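Long-range contacts in tetraacyldisaccharide 4'-kinase (Aquifex aeolicus, PDB 4ITM), which probably transfers the gamma-phosphate of ATP to the 4'-position of a tetraacyldisaccharide 1-phosphate, giving lipid IVA in lipid A biosynthesis: residues G42-G47 against L153-K158; F54-A59 against K106-V111; T186-E191 against K203-F208. All coordinates share one frame; numbering follows the deposited sequence.

Overall arrangement
Coming from the N terminus, strand 38-43 supplies the first half of contact 1 and runs through the ATP-binding loop into helix 51-61, which opens contact 2. Contact 2 closes at 106-111, where helix 99-107 ends, and contact 1 closes later at 153-158; contact 2 therefore lies wholly within the larger span of contact 1. Contact 3 follows both, a short closure between the loop after strand 182-186 and strand 201-212. Phe54 of helix 51-61 joins them, packing on Leu154 of contact 1 and Met204 of contact 3. Contacts 1 and 3 adjoin at Leu155 and Thr186, while contacts 2 and 3 touch different ends of the ATP.

Contact 1. Residues G42-G47 against L153-K158; sequences GNLSVG and LLLKKK
Gly42 and Leu153 lie abreast on two parallel strands, their CA atoms 4.8 Å apart, and Leu154 N sends an almost straight hydrogen bond (170°) to Gly42 O at 2.7 Å. One step on, a water mediates: it accepts from Leu44 N and donates to Leu154 O at 2.6 Å. Leu153 has CG anti to the backbone N (chi1 176°), which carries CD1 over the neighbouring backbone, 3.5 Å from Asn43 CA. Its other methyl, CD2, meets Leu44 CG at 4.0 Å, the two side chains crossing at about a right angle, and Leu44 CD1 reaches on to Leu155 CD1. Past Asn43 the chain turns into the P-loop (Walker A), whose residues 45-52 are predicted to bind ATP. Ser45 OG accepts from Gly47 N at 2.9 Å, making an ST turn at the start of this loop. Across from it Lys156 comes in as an extended chain that bends at its last torsion; a second water links NZ to Ser45 OG. NZ also meets Asp159 in a salt bridge, Gly48 O and Ser49 OG; with the water, four acceptors probably share its three protons, linking Asp159 to the P-loop. Asn43 OD1 is held by Arg171, while ND2 bonds to Ser49 OG.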
loop_
_atom_site.group_PDB
_atom_site.type_symbol
_atom_site.label_atom_id
_atom_site.label_comp_id
_atom_site.label_asym_id
_atom_site.label_seq_id
_atom_site.Cartn_x
_atom_site.Cartn_y
_atom_site.Cartn_z
ATOM N N GLY A 42 0.277 -7.081 -5.057
ATOM C CA GLY A 42 1.703 -6.970 -5.275
ATOM C C GLY A 42 2.119 -6.016 -6.369
ATOM O O GLY A 42 1.286 -5.513 -7.101
ATOM N N ASN A 43 3.419 -5.757 -6.464
ATOM C CA ASN A 43 3.944 -5.097 -7.650
ATOM C C ASN A 43 5.377 -5.479 -7.969
ATOM O O ASN A 43 6.106 -6.030 -7.130
ATOM C CB ASN A 43 3.776 -3.579 -7.601
ATOM C CG ASN A 43 4.706 -2.930 -6.635
ATOM O OD1 ASN A 43 5.066 -3.522 -5.629
ATOM N ND2 ASN A 43 5.097 -1.697 -6.921
ATOM N N LEU A 44 5.769 -5.160 -9.193
ATOM C CA LEU A 44 7.081 -5.502 -9.712
ATOM C C LEU A 44 8.115 -4.440 -9.399
ATOM O O LEU A 44 9.302 -4.629 -9.651
ATOM C CB LEU A 44 7.006 -5.683 -11.230
ATOM C CG LEU A 44 6.120 -6.815 -11.727
ATOM C CD1 LEU A 44 6.188 -6.892 -13.245
ATOM C CD2 LEU A 44 6.544 -8.145 -11.086
ATOM N N SER A 45 7.665 -3.318 -8.858
ATOM C CA SER A 45 8.559 -2.189 -8.673
ATOM C C SER A 45 8.925 -1.988 -7.203
ATOM O O SER A 45 8.192 -2.418 -6.309
ATOM C CB SER A 45 7.909 -0.915 -9.217
ATOM O OG SER A 45 8.788 0.189 -9.042
ATOM N N VAL A 46 10.062 -1.340 -6.958
ATOM C CA VAL A 46 10.401 -0.877 -5.613
ATOM C C VAL A 46 9.753 0.475 -5.315
ATOM O O VAL A 46 9.721 0.906 -4.167
ATOM C CB VAL A 46 11.918 -0.735 -5.398
ATOM C CG1 VAL A 46 12.577 -2.103 -5.317
ATOM C CG2 VAL A 46 12.534 0.115 -6.497
ATOM N N GLY A 47 9.253 1.144 -6.349
ATOM C CA GLY A 47 8.497 2.375 -6.168
ATOM C C GLY A 47 7.018 2.073 -5.999
ATOM O O GLY A 47 6.572 0.941 -6.245
ATOM N N LEU A 153 -1.719 -8.431 -9.246
ATOM C CA LEU A 153 -0.501 -7.653 -9.490
ATOM C C LEU A 153 -0.864 -6.242 -9.946
ATOM O O LEU A 153 -1.634 -6.078 -10.894
ATOM C CB LEU A 153 0.391 -8.337 -10.545
ATOM C CG LEU A 153 1.656 -7.571 -10.975
ATOM C CD1 LEU A 153 2.610 -7.440 -9.803
ATOM C CD2 LEU A 153 2.364 -8.244 -12.180
ATOM N N LEU A 154 -0.318 -5.230 -9.265
ATOM C CA LEU A 154 -0.505 -3.836 -9.666
ATOM C C LEU A 154 0.594 -3.462 -10.635
ATOM O O LEU A 154 1.759 -3.766 -10.419
ATOM C CB LEU A 154 -0.424 -2.886 -8.472
ATOM C CG LEU A 154 -1.254 -3.196 -7.229
ATOM C CD1 LEU A 154 -0.910 -2.210 -6.155
ATOM C CD2 LEU A 154 -2.725 -3.140 -7.535
ATOM N N LEU A 155 0.222 -2.747 -11.676
ATOM C CA LEU A 155 1.145 -2.400 -12.729
ATOM C C LEU A 155 0.852 -0.967 -13.126
ATOM O O LEU A 155 -0.309 -0.613 -13.367
ATOM C CB LEU A 155 0.901 -3.333 -13.917
ATOM C CG LEU A 155 2.084 -3.724 -14.784
ATOM C CD1 LEU A 155 3.135 -4.411 -13.945
ATOM C CD2 LEU A 155 1.592 -4.630 -15.890
ATOM N N LYS A 156 1.890 -0.137 -13.174
ATOM C CA LYS A 156 1.752 1.215 -13.707
ATOM C C LYS A 156 2.533 1.294 -15.011
ATOM O O LYS A 156 3.471 0.520 -15.216
ATOM C CB LYS A 156 2.244 2.272 -12.711
ATOM C CG LYS A 156 3.698 2.132 -12.274
ATOM C CD LYS A 156 4.082 3.264 -11.314
ATOM C CE LYS A 156 5.518 3.147 -10.819
ATOM N NZ LYS A 156 5.753 1.866 -10.094
ATOM N N LYS A 157 2.127 2.200 -15.896
ATOM C CA LYS A 157 2.732 2.307 -17.227
ATOM C C LYS A 157 4.259 2.344 -17.170
ATOM O O LYS A 157 4.940 1.689 -17.958
ATOM C CB LYS A 157 2.207 3.546 -17.956
ATOM C CG LYS A 157 2.730 3.700 -19.374
ATOM C CD LYS A 157 2.506 5.124 -19.887
ATOM C CE LYS A 157 2.866 5.260 -21.376
ATOM N NZ LYS A 157 2.589 6.640 -21.875
ATOM N N LYS A 158 4.780 3.104 -16.216
ATOM C CA LYS A 158 6.218 3.258 -15.998
ATOM C C LYS A 158 6.968 1.929 -15.782
ATOM O O LYS A 158 8.124 1.775 -16.200
ATOM C CB LYS A 158 6.423 4.199 -14.805
ATOM C CG LYS A 158 7.856 4.486 -14.431
ATOM C CD LYS A 158 7.900 5.435 -13.246
ATOM C CE LYS A 158 9.309 5.562 -12.687
ATOM N NZ LYS A 158 9.357 6.499 -11.529
HETATM O O HOH W 1 4.282 -3.542 -10.861
HETATM O O HOH W 2 8.522 2.799 -9.885
#

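Contact 2. Residues F54-A59 against K106-V111; sequences FVMYLA and KLLPHV. With ATP (adenosine-5'-triphosphate), chain B.
Leu108 fits against one side of helix 51-61, meeting Val55, Met56 and Ala59, and the contact between the two segments is apolar. Its CD1 methyl carries two of the touches, 3.8 Å to Ala59 CB and 3.9 Å to Val55 CG1, and the Leu108 and Val55 side chains cross at about a right angle. The other branch, CD2, lies against the helix backbone, 4.0 Å from Met56 CA. Ala59, with only a methyl, probably allows this approach, and Val111 CG1 joins at 4.1 Å from Ala59 CB. Leu108 and Val111 are presented by a type I beta turn that begins as the chain leaves helix 99-107, with Val111 N bonded back to Leu108 O.

The second group belongs to the thioether end of Met56. Met56 SD touches Leu107 CD1 at 4.1 Å, and Leu107 in turn packs on Phe216. From here Met56 serves the nucleotide: the bend at its last torsion (chi3 70°) sets SD and CE together over the C6-N6 end of the adenine, with CE 3.5 Å from ATP N6 and SD 3.7 Å from ATP C6. Replacing Met56 by an alanine would probably strip the cover that SD and CE give this face of the adenine and leave Leu107 CD1 without its sulfur partner.

The helix follows directly on the P-loop, and Met56 touches both Leu108 and the base. Dispersion and shape hold these surfaces together, so Met56 can cover the adenine without reading its polar atoms, while hydrogen bonds to ATP are made by other groups, such as Gln240 NE2 and Phe296 O.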
loop_
_atom_site.group_PDB
_atom_site.type_symbol
_atom_site.label_atom_id
_atom_site.label_comp_id
_atom_site.label_asym_id
_atom_site.label_seq_id
_atom_site.Cartn_x
_atom_site.Cartn_y
_atom_site.Cartn_z
ATOM N N PHE A 54 -5.357 0.279 -3.348
ATOM C CA PHE A 54 -5.973 -0.971 -3.753
ATOM C C PHE A 54 -6.317 -1.866 -2.568
ATOM O O PHE A 54 -7.318 -2.577 -2.593
ATOM C CB PHE A 54 -5.157 -1.750 -4.793
ATOM C CG PHE A 54 -5.887 -2.952 -5.290
ATOM C CD1 PHE A 54 -6.947 -2.805 -6.180
ATOM C CD2 PHE A 54 -5.585 -4.217 -4.798
ATOM C CE1 PHE A 54 -7.671 -3.909 -6.611
ATOM C CE2 PHE A 54 -6.297 -5.334 -5.222
ATOM C CZ PHE A 54 -7.344 -5.181 -6.126
ATOM N N VAL A 55 -5.497 -1.832 -1.528
ATOM C CA VAL A 55 -5.847 -2.569 -0.324
ATOM C C VAL A 55 -7.117 -1.972 0.309
ATOM O O VAL A 55 -7.994 -2.709 0.765
ATOM C CB VAL A 55 -4.662 -2.665 0.679
ATOM C CG1 VAL A 55 -5.112 -3.318 1.983
ATOM C CG2 VAL A 55 -3.501 -3.478 0.061
ATOM N N MET A 56 -7.237 -0.647 0.297
ATOM C CA MET A 56 -8.455 -0.005 0.808
ATOM C C MET A 56 -9.680 -0.486 0.027
ATOM O O MET A 56 -10.702 -0.867 0.606
ATOM C CB MET A 56 -8.342 1.530 0.755
ATOM C CG MET A 56 -7.313 2.103 1.737
ATOM S SD MET A 56 -6.823 3.802 1.381
ATOM C CE MET A 56 -8.330 4.714 1.795
ATOM N N TYR A 57 -9.554 -0.486 -1.295
ATOM C CA TYR A 57 -10.626 -0.925 -2.171
ATOM C C TYR A 57 -10.967 -2.392 -1.920
ATOM O O TYR A 57 -12.134 -2.783 -1.870
ATOM C CB TYR A 57 -10.216 -0.719 -3.624
ATOM C CG TYR A 57 -11.067 -1.480 -4.615
ATOM C CD1 TYR A 57 -12.216 -0.906 -5.159
ATOM C CD2 TYR A 57 -10.718 -2.768 -5.018
ATOM C CE1 TYR A 57 -12.999 -1.605 -6.064
ATOM C CE2 TYR A 57 -11.490 -3.472 -5.915
ATOM C CZ TYR A 57 -12.627 -2.890 -6.438
ATOM O OH TYR A 57 -13.391 -3.588 -7.337
ATOM N N LEU A 58 -9.932 -3.198 -1.756
ATOM C CA LEU A 58 -10.103 -4.643 -1.635
ATOM C C LEU A 58 -10.784 -4.982 -0.308
ATOM O O LEU A 58 -11.682 -5.820 -0.245
ATOM C CB LEU A 58 -8.735 -5.336 -1.743
ATOM C CG LEU A 58 -8.730 -6.841 -1.932
ATOM C CD1 LEU A 58 -9.468 -7.170 -3.227
ATOM C CD2 LEU A 58 -7.301 -7.407 -1.942
ATOM N N ALA A 59 -10.349 -4.310 0.752
ATOM C CA ALA A 59 -10.953 -4.453 2.076
ATOM C C ALA A 59 -12.430 -4.077 2.056
ATOM O O ALA A 59 -13.245 -4.730 2.700
ATOM C CB ALA A 59 -10.206 -3.600 3.098
ATOM N N LYS A 106 -4.807 2.393 10.348
ATOM C CA LYS A 106 -5.595 3.612 10.542
ATOM C C LYS A 106 -6.501 3.891 9.355
ATOM O O LYS A 106 -7.607 4.388 9.526
ATOM C CB LYS A 106 -4.705 4.821 10.823
ATOM C CG LYS A 106 -4.086 4.814 12.219
ATOM C CD LYS A 106 -5.120 5.052 13.315
ATOM C CE LYS A 106 -4.427 5.263 14.651
ATOM N NZ LYS A 106 -5.358 5.451 15.808
ATOM N N LEU A 107 -6.032 3.562 8.154
ATOM C CA LEU A 107 -6.854 3.738 6.961
ATOM C C LEU A 107 -7.987 2.702 6.874
ATOM O O LEU A 107 -8.967 2.917 6.169
ATOM C CB LEU A 107 -5.981 3.721 5.702
ATOM C CG LEU A 107 -5.182 5.014 5.556
ATOM C CD1 LEU A 107 -4.244 4.973 4.368
ATOM C CD2 LEU A 107 -6.145 6.199 5.451
ATOM N N LEU A 108 -7.855 1.595 7.613
ATOM C CA LEU A 108 -8.849 0.515 7.579
ATOM C C LEU A 108 -9.277 0.063 8.972
ATOM O O LEU A 108 -8.812 -0.979 9.470
ATOM C CB LEU A 108 -8.306 -0.679 6.780
ATOM C CG LEU A 108 -8.107 -0.395 5.292
ATOM C CD1 LEU A 108 -7.450 -1.535 4.590
ATOM C CD2 LEU A 108 -9.448 -0.089 4.642
ATOM N N PRO A 109 -10.173 0.839 9.612
ATOM C CA PRO A 109 -10.589 0.606 11.001
ATOM C C PRO A 109 -11.499 -0.608 11.194
ATOM O O PRO A 109 -11.933 -0.855 12.308
ATOM C CB PRO A 109 -11.329 1.904 11.367
ATOM C CG PRO A 109 -11.828 2.425 10.048
ATOM C CD PRO A 109 -10.771 2.074 9.061
ATOM N N HIS A 110 -11.783 -1.363 10.140
ATOM C CA HIS A 110 -12.558 -2.588 10.316
ATOM C C HIS A 110 -11.713 -3.861 10.187
ATOM O O HIS A 110 -12.216 -4.946 10.430
ATOM C CB HIS A 110 -13.734 -2.650 9.334
ATOM C CG HIS A 110 -14.752 -1.578 9.551
ATOM N ND1 HIS A 110 -15.433 -1.430 10.741
ATOM C CD2 HIS A 110 -15.204 -0.596 8.733
ATOM C CE1 HIS A 110 -16.259 -0.402 10.649
ATOM N NE2 HIS A 110 -16.142 0.119 9.439
ATOM N N VAL A 111 -10.449 -3.734 9.799
ATOM C CA VAL A 111 -9.627 -4.917 9.551
ATOM C C VAL A 111 -8.498 -5.067 10.567
ATOM O O VAL A 111 -8.068 -4.095 11.184
ATOM C CB VAL A 111 -9.003 -4.907 8.126
ATOM C CG1 VAL A 111 -10.005 -4.409 7.108
ATOM C CG2 VAL A 111 -7.763 -4.048 8.092
HETATM P PG ATP B . 1.832 3.255 -1.656
HETATM O O1G ATP B . 2.807 2.406 -2.420
HETATM O O2G ATP B . 0.567 2.574 -1.203
HETATM O O3G ATP B . 2.467 4.106 -0.578
HETATM P PB ATP B . 2.125 5.131 -3.814
HETATM O O1B ATP B . 2.030 4.465 -5.170
HETATM O O2B ATP B . 3.490 5.440 -3.268
HETATM O O3B ATP B . 1.265 4.349 -2.700
HETATM P PA ATP B . -0.233 6.817 -4.121
HETATM O O1A ATP B . -0.129 7.927 -5.135
HETATM O O2A ATP B . -1.075 5.618 -4.453
HETATM O O3A ATP B . 1.327 6.517 -3.844
HETATM O "O5'" ATP B . -0.750 7.448 -2.720
HETATM C "C5'" ATP B . 0.135 8.282 -1.959
HETATM C "C4'" ATP B . 0.008 8.053 -0.452
HETATM O "O4'" ATP B . -1.268 8.476 0.049
HETATM C "C3'" ATP B . 0.163 6.589 -0.064
HETATM O "O3'" ATP B . 1.540 6.268 0.158
HETATM C "C2'" ATP B . -0.732 6.449 1.166
HETATM O "O2'" ATP B . -0.064 6.875 2.357
HETATM C "C1'" ATP B . -1.805 7.501 0.954
HETATM N N9 ATP B . -3.014 6.975 0.283
HETATM C C8 ATP B . -3.064 5.981 -0.630
HETATM N N7 ATP B . -4.324 5.781 -1.069
HETATM C C5 ATP B . -5.108 6.679 -0.427
HETATM C C6 ATP B . -6.549 7.017 -0.428
HETATM N N6 ATP B . -7.419 6.337 -1.221
HETATM N N1 ATP B . -6.954 8.017 0.397
HETATM C C2 ATP B . -6.089 8.703 1.178
HETATM N N3 ATP B . -4.770 8.453 1.230
HETATM C C4 ATP B . -4.238 7.469 0.457
#

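Contact 3. Residues T186-E191 against K203-F208; sequences TYQEVE and KMFREF. With ATP (adenosine-5'-triphosphate), chain B.
Beside the phosphates in the ATP site, Glu189, from the loop after strand 182-186, is gripped side-on by Arg206 of strand 201-212. This is a two-pronged salt bridge, with hydrogen bonds from Arg206 NE to Glu189 OE1 at 2.8 Å and from Arg206 NH2 to Glu189 OE2 at 3.0 Å. Both nitrogens approach on the syn side but out of the carboxylate plane, the two flat groups being turned 50° apart. OE1 takes a second bond, on its anti lone pair, from Arg206 N at 2.7 Å, which anchors the carboxylate to the strand itself. Bends at chi2 and chi3 fold the arginine back so that its remaining nitrogen, NH1, bonds ATP O2A at 3.0 Å, in the guanidinium plane; Ser53 OG also bonds NH1. Met204 CE covers a face of the guanidinium near its rim and touches Thr186 CG2 at 3.7 Å. Next to Glu189, Gln188 lays its CG over one face of the Phe205 ring, while its amide crosses the aliphatic chain of Lys203, NE2 lying 3.6 Å from Lys203 CG. Tyr187 OH bonds ATP O1B. The carboxylate thus probably fixes the rotation of the arginine, a second-shell acid behind a phosphate-binding guanidinium, within the nucleotide site of a P-loop kinase.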
loop_
_atom_site.group_PDB
_atom_site.type_symbol
_atom_site.label_atom_id
_atom_site.label_comp_id
_atom_site.label_asym_id
_atom_site.label_seq_id
_atom_site.Cartn_x
_atom_site.Cartn_y
_atom_site.Cartn_z
ATOM N N THR A 186 -2.571 0.863 -12.637
ATOM C CA THR A 186 -2.576 2.009 -11.732
ATOM C C THR A 186 -1.851 3.242 -12.258
ATOM O O THR A 186 -1.282 3.239 -13.356
ATOM C CB THR A 186 -1.971 1.655 -10.361
ATOM O OG1 THR A 186 -0.563 1.436 -10.499
ATOM C CG2 THR A 186 -2.643 0.411 -9.783
ATOM N N TYR A 187 -1.884 4.296 -11.446
ATOM C CA TYR A 187 -1.411 5.617 -11.845
ATOM C C TYR A 187 -2.132 6.135 -13.105
ATOM O O TYR A 187 -1.549 6.827 -13.926
ATOM C CB TYR A 187 0.114 5.627 -12.000
ATOM C CG TYR A 187 0.846 5.704 -10.674
ATOM C CD1 TYR A 187 0.675 4.719 -9.697
ATOM C CD2 TYR A 187 1.698 6.767 -10.394
ATOM C CE1 TYR A 187 1.337 4.798 -8.468
ATOM C CE2 TYR A 187 2.368 6.856 -9.181
ATOM C CZ TYR A 187 2.190 5.872 -8.226
ATOM O OH TYR A 187 2.863 5.976 -7.034
ATOM N N GLN A 188 -3.414 5.801 -13.231
ATOM C CA GLN A 188 -4.219 6.218 -14.377
ATOM C C GLN A 188 -4.391 7.735 -14.423
ATOM O O GLN A 188 -4.391 8.331 -15.495
ATOM C CB GLN A 188 -5.597 5.555 -14.334
ATOM C CG GLN A 188 -5.575 4.029 -14.499
ATOM C CD GLN A 188 -5.185 3.617 -15.907
ATOM O OE1 GLN A 188 -5.278 4.411 -16.838
ATOM N NE2 GLN A 188 -4.730 2.375 -16.065
ATOM N N GLU A 189 -4.535 8.346 -13.249
ATOM C CA GLU A 189 -4.782 9.777 -13.145
ATOM C C GLU A 189 -3.672 10.589 -13.836
ATOM O O GLU A 189 -3.952 11.496 -14.617
ATOM C CB GLU A 189 -4.937 10.195 -11.667
ATOM C CG GLU A 189 -5.993 9.405 -10.870
ATOM C CD GLU A 189 -5.446 8.134 -10.209
ATOM O OE1 GLU A 189 -6.254 7.368 -9.642
ATOM O OE2 GLU A 189 -4.219 7.900 -10.245
ATOM N N VAL A 190 -2.420 10.242 -13.555
ATOM C CA VAL A 190 -1.278 10.959 -14.128
ATOM C C VAL A 190 -0.785 10.346 -15.452
ATOM O O VAL A 190 -0.459 11.063 -16.387
ATOM C CB VAL A 190 -0.110 11.033 -13.114
ATOM C CG1 VAL A 190 1.133 11.627 -13.751
ATOM C CG2 VAL A 190 -0.522 11.847 -11.905
ATOM N N GLU A 191 -0.737 9.017 -15.521
ATOM C CA GLU A 191 -0.286 8.315 -16.726
ATOM C C GLU A 191 -1.273 7.227 -17.137
ATOM O O GLU A 191 -1.002 6.043 -16.938
ATOM C CB GLU A 191 1.072 7.655 -16.487
ATOM C CG GLU A 191 2.275 8.545 -16.702
ATOM C CD GLU A 191 3.431 7.785 -17.334
ATOM O OE1 GLU A 191 4.097 6.997 -16.624
ATOM O OE2 GLU A 191 3.661 7.965 -18.550
ATOM N N LYS A 203 -8.641 -1.182 -14.550
ATOM C CA LYS A 203 -8.048 0.120 -14.262
ATOM C C LYS A 203 -8.520 0.651 -12.905
ATOM O O LYS A 203 -9.707 0.619 -12.593
ATOM C CB LYS A 203 -8.391 1.141 -15.348
ATOM C CG LYS A 203 -7.867 0.817 -16.747
ATOM C CD LYS A 203 -8.029 2.044 -17.643
ATOM C CE LYS A 203 -7.941 1.698 -19.109
ATOM N NZ LYS A 203 -8.350 2.865 -19.957
ATOM N N MET A 204 -7.580 1.149 -12.113
ATOM C CA MET A 204 -7.884 1.753 -10.825
ATOM C C MET A 204 -7.889 3.289 -10.928
ATOM O O MET A 204 -7.007 3.881 -11.565
ATOM C CB MET A 204 -6.850 1.305 -9.785
ATOM C CG MET A 204 -7.093 1.886 -8.400
ATOM S SD MET A 204 -6.019 1.226 -7.115
ATOM C CE MET A 204 -4.600 2.302 -7.280
ATOM N N PHE A 205 -8.880 3.922 -10.301
ATOM C CA PHE A 205 -8.952 5.386 -10.221
ATOM C C PHE A 205 -9.185 5.844 -8.794
ATOM O O PHE A 205 -9.867 5.166 -8.013
ATOM C CB PHE A 205 -10.073 5.963 -11.102
ATOM C CG PHE A 205 -9.894 5.694 -12.563
ATOM C CD1 PHE A 205 -10.331 4.495 -13.121
ATOM C CD2 PHE A 205 -9.274 6.625 -13.381
ATOM C CE1 PHE A 205 -10.168 4.237 -14.472
ATOM C CE2 PHE A 205 -9.095 6.375 -14.737
ATOM C CZ PHE A 205 -9.545 5.177 -15.282
ATOM N N ARG A 206 -8.621 6.999 -8.461
ATOM C CA ARG A 206 -8.881 7.628 -7.178
ATOM C C ARG A 206 -9.654 8.916 -7.410
ATOM O O ARG A 206 -9.437 9.602 -8.406
ATOM C CB ARG A 206 -7.576 7.933 -6.430
ATOM C CG ARG A 206 -7.062 6.803 -5.539
ATOM C CD ARG A 206 -6.559 5.613 -6.362
ATOM N NE ARG A 206 -5.478 6.006 -7.265
ATOM C CZ ARG A 206 -4.207 6.150 -6.897
ATOM N NH1 ARG A 206 -3.834 5.931 -5.636
ATOM N NH2 ARG A 206 -3.303 6.506 -7.795
ATOM N N GLU A 207 -10.559 9.244 -6.487
ATOM C CA GLU A 207 -11.288 10.503 -6.553
ATOM C C GLU A 207 -11.401 11.122 -5.162
ATOM O O GLU A 207 -11.672 10.432 -4.176
ATOM C CB GLU A 207 -12.684 10.297 -7.144
ATOM C CG GLU A 207 -12.691 9.836 -8.589
ATOM C CD GLU A 207 -14.078 9.451 -9.076
ATOM O OE1 GLU A 207 -14.997 9.321 -8.238
ATOM O OE2 GLU A 207 -14.249 9.280 -10.299
ATOM N N PHE A 208 -11.204 12.431 -5.095
ATOM C CA PHE A 208 -11.264 13.137 -3.826
ATOM C C PHE A 208 -12.625 12.980 -3.153
ATOM O O PHE A 208 -13.664 13.174 -3.771
ATOM C CB PHE A 208 -10.924 14.613 -4.012
ATOM C CG PHE A 208 -10.885 15.373 -2.731
ATOM C CD1 PHE A 208 -9.910 15.103 -1.787
ATOM C CD2 PHE A 208 -11.834 16.346 -2.456
ATOM C CE1 PHE A 208 -9.874 15.793 -0.590
ATOM C CE2 PHE A 208 -11.803 17.044 -1.258
ATOM C CZ PHE A 208 -10.819 16.767 -0.322
HETATM P PG ATP B . 1.832 3.255 -1.656
HETATM O O1G ATP B . 2.807 2.406 -2.420
HETATM O O2G ATP B . 0.567 2.574 -1.203
HETATM O O3G ATP B . 2.467 4.106 -0.578
HETATM P PB ATP B . 2.125 5.131 -3.814
HETATM O O1B ATP B . 2.030 4.465 -5.170
HETATM O O2B ATP B . 3.490 5.440 -3.268
HETATM O O3B ATP B . 1.265 4.349 -2.700
HETATM P PA ATP B . -0.233 6.817 -4.121
HETATM O O1A ATP B . -0.129 7.927 -5.135
HETATM O O2A ATP B . -1.075 5.618 -4.453
HETATM O O3A ATP B . 1.327 6.517 -3.844
HETATM O "O5'" ATP B . -0.750 7.448 -2.720
HETATM C "C5'" ATP B . 0.135 8.282 -1.959
HETATM C "C4'" ATP B . 0.008 8.053 -0.452
HETATM O "O4'" ATP B . -1.268 8.476 0.049
HETATM C "C3'" ATP B . 0.163 6.589 -0.064
HETATM O "O3'" ATP B . 1.540 6.268 0.158
HETATM C "C2'" ATP B . -0.732 6.449 1.166
HETATM O "O2'" ATP B . -0.064 6.875 2.357
HETATM C "C1'" ATP B . -1.805 7.501 0.954
HETATM N N9 ATP B . -3.014 6.975 0.283
HETATM C C8 ATP B . -3.064 5.981 -0.630
HETATM N N7 ATP B . -4.324 5.781 -1.069
HETATM C C5 ATP B . -5.108 6.679 -0.427
HETATM C C6 ATP B . -6.549 7.017 -0.428
HETATM N N6 ATP B . -7.419 6.337 -1.221
HETATM N N1 ATP B . -6.954 8.017 0.397
HETATM C C2 ATP B . -6.089 8.703 1.178
HETATM N N3 ATP B . -4.770 8.453 1.230
HETATM C C4 ATP B . -4.238 7.469 0.457
HETATM O O HOH W 3 -4.692 4.847 -10.660
#